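Local coordinates for protein putative arsenate reductase (Streptococcus mutans UA159, PDB 3FZ4) that is a possible arsenate reductase of the ArsC family, and would then probably reduce arsenate by thiol redox chemistry on a thioredoxin-like fold, at residues S43-R46 / N47-E50; H77-S80 / L81-A85. The protein carries 1 engineered substitution. One frame throughout, in Å; residues are numbered along the deposited sequence.

Contact 1 of 2, residues S43-R46 / N47-E50; sequences SLIR and NWLE
The indole of Trp-48 carries the preceding turn of its own helix on one face: Leu-44 O sits 3.4 Å above the ring plane, displaced toward the rim. Leu-44 adds its branch there, CG packing on Trp-48 CZ2 at 3.6 Å and CD1 reaching the NE1 corner. With CG anti to the backbone N (chi1 180°), the leucine runs on toward the ring four residues ahead; the indole N-H itself bonds to Gly-104 O. The other flat groups, a guanidinium and a carboxylate, form a salt bridge. At the edge of the Arg-46 guanidinium, Glu-50 OE2 lies 2° out of plane and takes both NE, at 2.8 Å, and NH2, at 3.1 Å. NE meets the anti lone pair of OE2, whereas NH2 comes from above the carboxylate, whose plane is turned 47° from the guanidinium. Both chains bend at chi2, which brings their charged ends together. Ile-45 and Leu-49 run side by side, CG2 to CG 4.0 Å. Backbone bonds such as Leu-49 N to Ile-45 O, 2.9 Å, hold the turn. Buried Ile-45, Trp-48 and Leu-49 against more exposed Arg-46 and Glu-50 make this an amphipathic alpha-helix, with an i to i+4 salt bridge on the flank facing the start of helix 81-90.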
ATOM      1  N   SER A  43      -0.121  -0.735  13.482  1.00 11.37           N
ATOM      2  CA  SER A  43      -1.303  -0.007  13.952  1.00 12.24           C
ATOM      3  C   SER A  43      -1.930   0.828  12.829  1.00 12.22           C
ATOM      4  O   SER A  43      -3.157   0.976  12.749  1.00 13.29           O
ATOM      5  CB  SER A  43      -0.913   0.932  15.094  1.00 12.95           C
ATOM      6  OG  SER A  43       0.020   1.921  14.643  1.00 14.81           O
ATOM      7  N   LEU A  44      -1.071   1.399  11.988  1.00 11.96           N
ATOM      8  CA  LEU A  44      -1.520   2.223  10.858  1.00 11.85           C
ATOM      9  C   LEU A  44      -2.229   1.352   9.821  1.00 10.49           C
ATOM     10  O   LEU A  44      -3.326   1.680   9.377  1.00 11.31           O
ATOM     11  CB  LEU A  44      -0.308   2.924  10.266  1.00 13.19           C
ATOM     12  CG  LEU A  44      -0.548   3.833   9.061  1.00 15.50           C
ATOM     13  CD1 LEU A  44      -1.638   4.788   9.364  1.00 16.10           C
ATOM     14  CD2 LEU A  44       0.731   4.518   8.597  1.00 18.36           C
ATOM     15  N   ILE A  45      -1.621   0.222   9.478  1.00  9.94           N
ATOM     16  CA  ILE A  45      -2.252  -0.700   8.534  1.00 10.16           C
ATOM     17  C   ILE A  45      -3.593  -1.145   9.106  1.00 10.12           C
ATOM     18  O   ILE A  45      -4.585  -1.211   8.388  1.00 10.52           O
ATOM     19  CB  ILE A  45      -1.359  -1.924   8.273  1.00  9.23           C
ATOM     20  CG1 ILE A  45      -0.047  -1.486   7.601  1.00  9.79           C
ATOM     21  CG2 ILE A  45      -2.115  -2.941   7.423  1.00 10.02           C
ATOM     22  CD1 ILE A  45       0.979  -2.586   7.528  1.00 10.68           C
ATOM     23  N   ARG A  46      -3.632  -1.454  10.403  1.00 11.54           N
ATOM     24  CA  ARG A  46      -4.883  -1.885  10.995  1.00 11.16           C
ATOM     25  C   ARG A  46      -5.983  -0.840  10.827  1.00 11.41           C
ATOM     26  O   ARG A  46      -7.122  -1.183  10.532  1.00 12.01           O
ATOM     27  CB  ARG A  46      -4.654  -2.208  12.478  1.00 11.96           C
ATOM     28  CG  ARG A  46      -5.927  -2.554  13.227  1.00 14.36           C
ATOM     29  CD  ARG A  46      -6.480  -3.895  12.820  1.00 18.23           C
ATOM     30  NE  ARG A  46      -7.667  -4.230  13.622  1.00 20.84           N
ATOM     31  CZ  ARG A  46      -7.658  -4.599  14.905  1.00 21.04           C
ATOM     32  NH1 ARG A  46      -6.516  -4.765  15.580  1.00 22.21           N
ATOM     33  NH2 ARG A  46      -8.817  -4.845  15.500  1.00 21.31           N
ATOM     34  N   ASN A  47      -5.634   0.431  11.003  1.00 12.26           N
ATOM     35  CA  ASN A  47      -6.616   1.485  10.817  0.50 13.21           C
ATOM     36  C   ASN A  47      -7.153   1.499   9.385  1.00 12.85           C
ATOM     37  O   ASN A  47      -8.342   1.644   9.182  1.00 13.98           O
ATOM     38  CB  ASN A  47      -6.044   2.841  11.186  0.50 13.91           C
ATOM     39  CG  ASN A  47      -7.120   3.871  11.425  0.50 17.13           C
ATOM     40  OD1 ASN A  47      -7.911   3.752  12.363  0.50 19.28           O
ATOM     41  ND2 ASN A  47      -7.154   4.891  10.581  0.50 19.90           N
ATOM     42  N   TRP A  48      -6.281   1.300   8.391  1.00 11.17           N
ATOM     43  CA  TRP A  48      -6.737   1.227   7.024  1.00 10.59           C
ATOM     44  C   TRP A  48      -7.658   0.033   6.845  1.00 11.43           C
ATOM     45  O   TRP A  48      -8.693   0.143   6.166  1.00 11.89           O
ATOM     46  CB  TRP A  48      -5.550   1.071   6.083  1.00 10.93           C
ATOM     47  CG  TRP A  48      -4.528   2.167   6.128  1.00  9.77           C
ATOM     48  CD1 TRP A  48      -4.679   3.432   6.628  1.00 11.40           C
ATOM     49  CD2 TRP A  48      -3.189   2.075   5.659  1.00 10.08           C
ATOM     50  NE1 TRP A  48      -3.509   4.139   6.479  1.00 11.59           N
ATOM     51  CE2 TRP A  48      -2.582   3.335   5.860  1.00 11.42           C
ATOM     52  CE3 TRP A  48      -2.448   1.057   5.026  1.00 11.32           C
ATOM     53  CZ2 TRP A  48      -1.246   3.583   5.499  1.00 11.24           C
ATOM     54  CZ3 TRP A  48      -1.123   1.312   4.675  1.00 12.55           C
ATOM     55  CH2 TRP A  48      -0.544   2.564   4.910  1.00 12.26           C
ATOM     56  N   LEU A  49      -7.282  -1.120   7.380  1.00 11.26           N
ATOM     57  CA  LEU A  49      -8.096  -2.314   7.166  1.00 12.01           C
ATOM     58  C   LEU A  49      -9.474  -2.158   7.755  1.00 13.14           C
ATOM     59  O   LEU A  49     -10.450  -2.674   7.182  1.00 14.90           O
ATOM     60  CB  LEU A  49      -7.441  -3.547   7.777  1.00 12.02           C
ATOM     61  CG  LEU A  49      -6.035  -3.926   7.295  1.00 11.77           C
ATOM     62  CD1 LEU A  49      -5.617  -5.228   7.944  1.00 12.68           C
ATOM     63  CD2 LEU A  49      -5.975  -4.061   5.781  1.00 13.25           C
ATOM     64  N   GLU A  50      -9.532  -1.496   8.911  1.00 13.89           N
ATOM     65  CA  GLU A  50     -10.794  -1.322   9.616  1.00 16.21           C
ATOM     66  C   GLU A  50     -11.703  -0.268   9.002  1.00 16.57           C
ATOM     67  O   GLU A  50     -12.930  -0.458   8.962  1.00 19.32           O
ATOM     68  CB  GLU A  50     -10.536  -0.993  11.086  1.00 16.95           C
ATOM     69  CG  GLU A  50      -9.878  -2.121  11.899  1.00 19.28           C
ATOM     70  CD  GLU A  50     -10.829  -3.257  12.318  1.00 23.87           C
ATOM     71  OE1 GLU A  50     -12.059  -3.178  12.090  1.00 26.74           O
ATOM     72  OE2 GLU A  50     -10.344  -4.253  12.901  1.00 27.22           O
TER

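Contact 2 of 2, residues H77-S80 / L81-A85; sequences HQLS and LDEAA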
ATOM      1  N   HIS A  77      -9.028 -15.677   4.182  1.00 25.84           N
ATOM      2  CA  HIS A  77     -10.375 -15.633   4.756  1.00 26.19           C
ATOM      3  C   HIS A  77     -10.401 -16.019   6.249  1.00 26.76           C
ATOM      4  O   HIS A  77     -11.382 -15.759   6.924  1.00 28.67           O
ATOM      5  CB  HIS A  77     -11.359 -16.499   3.952  1.00 26.47           C
ATOM      6  CG  HIS A  77     -11.281 -17.960   4.266  1.00 25.96           C
ATOM      7  ND1 HIS A  77     -10.300 -18.777   3.750  1.00 26.33           N
ATOM      8  CD2 HIS A  77     -12.054 -18.749   5.050  1.00 25.67           C
ATOM      9  CE1 HIS A  77     -10.471 -20.009   4.198  1.00 25.57           C
ATOM     10  NE2 HIS A  77     -11.531 -20.020   4.985  1.00 25.36           N
ATOM     11  N   GLN A  78      -9.324 -16.613   6.753  1.00 26.40           N
ATOM     12  CA  GLN A  78      -9.269 -16.993   8.159  1.00 27.03           C
ATOM     13  C   GLN A  78      -8.655 -15.927   9.056  1.00 26.09           C
ATOM     14  O   GLN A  78      -8.767 -16.022  10.271  1.00 26.51           O
ATOM     15  CB  GLN A  78      -8.541 -18.331   8.332  1.00 27.91           C
ATOM     16  CG  GLN A  78      -9.179 -19.460   7.514  1.00 31.37           C
ATOM     17  CD  GLN A  78      -8.377 -20.733   7.564  1.00 34.99           C
ATOM     18  OE1 GLN A  78      -7.323 -20.853   6.921  1.00 37.21           O
ATOM     19  NE2 GLN A  78      -8.868 -21.702   8.336  1.00 35.79           N
ATOM     20  N   LEU A  79      -8.015 -14.916   8.467  1.00 24.11           N
ATOM     21  CA  LEU A  79      -7.236 -13.959   9.254  1.00 23.25           C
ATOM     22  C   LEU A  79      -8.133 -12.934   9.881  1.00 21.12           C
ATOM     23  O   LEU A  79      -8.983 -12.393   9.212  1.00 21.77           O
ATOM     24  CB  LEU A  79      -6.233 -13.205   8.375  1.00 23.67           C
ATOM     25  CG  LEU A  79      -5.112 -13.956   7.675  1.00 24.97           C
ATOM     26  CD1 LEU A  79      -4.394 -13.003   6.720  1.00 26.09           C
ATOM     27  CD2 LEU A  79      -4.144 -14.567   8.649  1.00 26.29           C
ATOM     28  N   SER A  80      -7.893 -12.610  11.147  1.00 19.18           N
ATOM     29  CA  SER A  80      -8.485 -11.419  11.713  1.00 17.53           C
ATOM     30  C   SER A  80      -7.746 -10.198  11.148  1.00 16.17           C
ATOM     31  O   SER A  80      -6.645 -10.318  10.594  1.00 16.81           O
ATOM     32  CB  SER A  80      -8.357 -11.423  13.231  1.00 17.33           C
ATOM     33  OG  SER A  80      -7.000 -11.320  13.586  1.00 17.82           O
ATOM     34  N   LEU A  81      -8.340  -9.025  11.314  1.00 15.88           N
ATOM     35  CA  LEU A  81      -7.672  -7.833  10.846  1.00 15.61           C
ATOM     36  C   LEU A  81      -6.394  -7.528  11.675  1.00 14.63           C
ATOM     37  O   LEU A  81      -5.383  -7.070  11.112  1.00 15.01           O
ATOM     38  CB  LEU A  81      -8.626  -6.653  10.790  1.00 16.35           C
ATOM     39  CG  LEU A  81      -9.780  -6.756   9.777  1.00 17.48           C
ATOM     40  CD1 LEU A  81     -10.534  -5.453   9.741  1.00 18.81           C
ATOM     41  CD2 LEU A  81      -9.345  -7.157   8.359  1.00 20.04           C
ATOM     42  N   ASP A  82      -6.380  -7.827  12.983  1.00 14.99           N
ATOM     43  CA  ASP A  82      -5.115  -7.714  13.736  1.00 15.09           C
ATOM     44  C   ASP A  82      -4.037  -8.647  13.161  1.00 13.01           C
ATOM     45  O   ASP A  82      -2.889  -8.242  12.994  1.00 12.44           O
ATOM     46  CB  ASP A  82      -5.349  -8.005  15.225  1.00 15.77           C
ATOM     47  CG  ASP A  82      -4.059  -7.989  16.042  1.00 18.35           C
ATOM     48  OD1 ASP A  82      -3.497  -6.898  16.224  1.00 21.45           O
ATOM     49  OD2 ASP A  82      -3.615  -9.075  16.481  1.00 23.83           O
ATOM     50  N   GLU A  83      -4.414  -9.897  12.863  1.00 14.18           N
ATOM     51  CA  GLU A  83      -3.490 -10.877  12.286  1.00 15.38           C
ATOM     52  C   GLU A  83      -2.996 -10.368  10.920  1.00 13.97           C
ATOM     53  O   GLU A  83      -1.799 -10.429  10.633  1.00 14.30           O
ATOM     54  CB  GLU A  83      -4.200 -12.233  12.142  1.00 16.26           C
ATOM     55  CG  GLU A  83      -4.442 -12.903  13.502  1.00 19.30           C
ATOM     56  CD  GLU A  83      -5.428 -14.082  13.463  1.00 23.28           C
ATOM     57  OE1 GLU A  83      -6.009 -14.405  12.401  1.00 22.75           O
ATOM     58  OE2 GLU A  83      -5.616 -14.715  14.535  1.00 28.39           O
ATOM     59  N   ALA A  84      -3.911  -9.880  10.080  1.00 13.90           N
ATOM     60  CA  ALA A  84      -3.548  -9.414   8.737  1.00 12.53           C
ATOM     61  C   ALA A  84      -2.630  -8.193   8.840  1.00 11.60           C
ATOM     62  O   ALA A  84      -1.637  -8.096   8.110  1.00 12.19           O
ATOM     63  CB  ALA A  84      -4.775  -9.086   7.975  1.00 13.14           C
ATOM     64  N   ALA A  85      -2.943  -7.257   9.745  1.00 11.45           N
ATOM     65  CA  ALA A  85      -2.105  -6.058   9.877  1.00 10.55           C
ATOM     66  C   ALA A  85      -0.687  -6.423  10.316  1.00 11.27           C
ATOM     67  O   ALA A  85       0.277  -5.834   9.835  1.00 11.51           O
ATOM     68  CB  ALA A  85      -2.713  -5.099  10.873  1.00 11.02           C
TER
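From Leu-79 to Leu-81 the backbone passes from extended to helical, Ser-80 still extended and Leu-81 already in the helical turn. Ser-80 is the N-cap, and its side chain and that of Glu-83 serve each other's backbone. Glu-83 N donates to Ser-80 OG at 3.0 Å; in return Ser-80 N donates to Glu-83 OE1 at 2.9 Å, a nearly straight bond of 167° that arrives from above the carboxylate plane. The same OE1 lies 3.4 Å from Leu-79 CA. The serine hydroxyl is staggered with both backbone N and C as neighbours (chi1 66°), which points it at the first turn of the helix. This reciprocal pair is a capping box, the classic start of an alpha-helix, here that of helix 81-90. The glutamate stretches out beyond CG across the cap, and its CG passes 3.0 Å from Ser-80 OG. A negative carboxylate beside the N-terminal turn would also be expected to interact favourably with the helix dipole. Ser-80 O takes Ala-84 N at 2.8 Å, the first regular helical bond here. The apolar packing is that of Leu-79 CD1 against Ala-84 CB at 4.1 Å. Ala-84 also packs on Leu-49 and Leu-56, and Leu-81 reaches Leu-56.

Following the chain from the N terminus, contact 1 comes first, within helix 42-51 after strand 30-34; contact 2 follows at the junction between the loop after helix 72-75 and helix 81-90. Each is local, joining residues continuous in sequence, so neither closes a long loop, and the two stand in series without nesting or crossing. In space they touch, the centres of contact 1 and contact 2 lying about 11 Å apart. Leu-81 CD1 packs 3.4 Å from Glu-50 OE2, Leu-49 CD1 approaches Leu-81 O, and Asp-82 forms a long, weak ion pair with Arg-46. The start of helix 81-90 is thereby laid against helix 42-51, and further along the same helix Leu-88 packs on Ile-45.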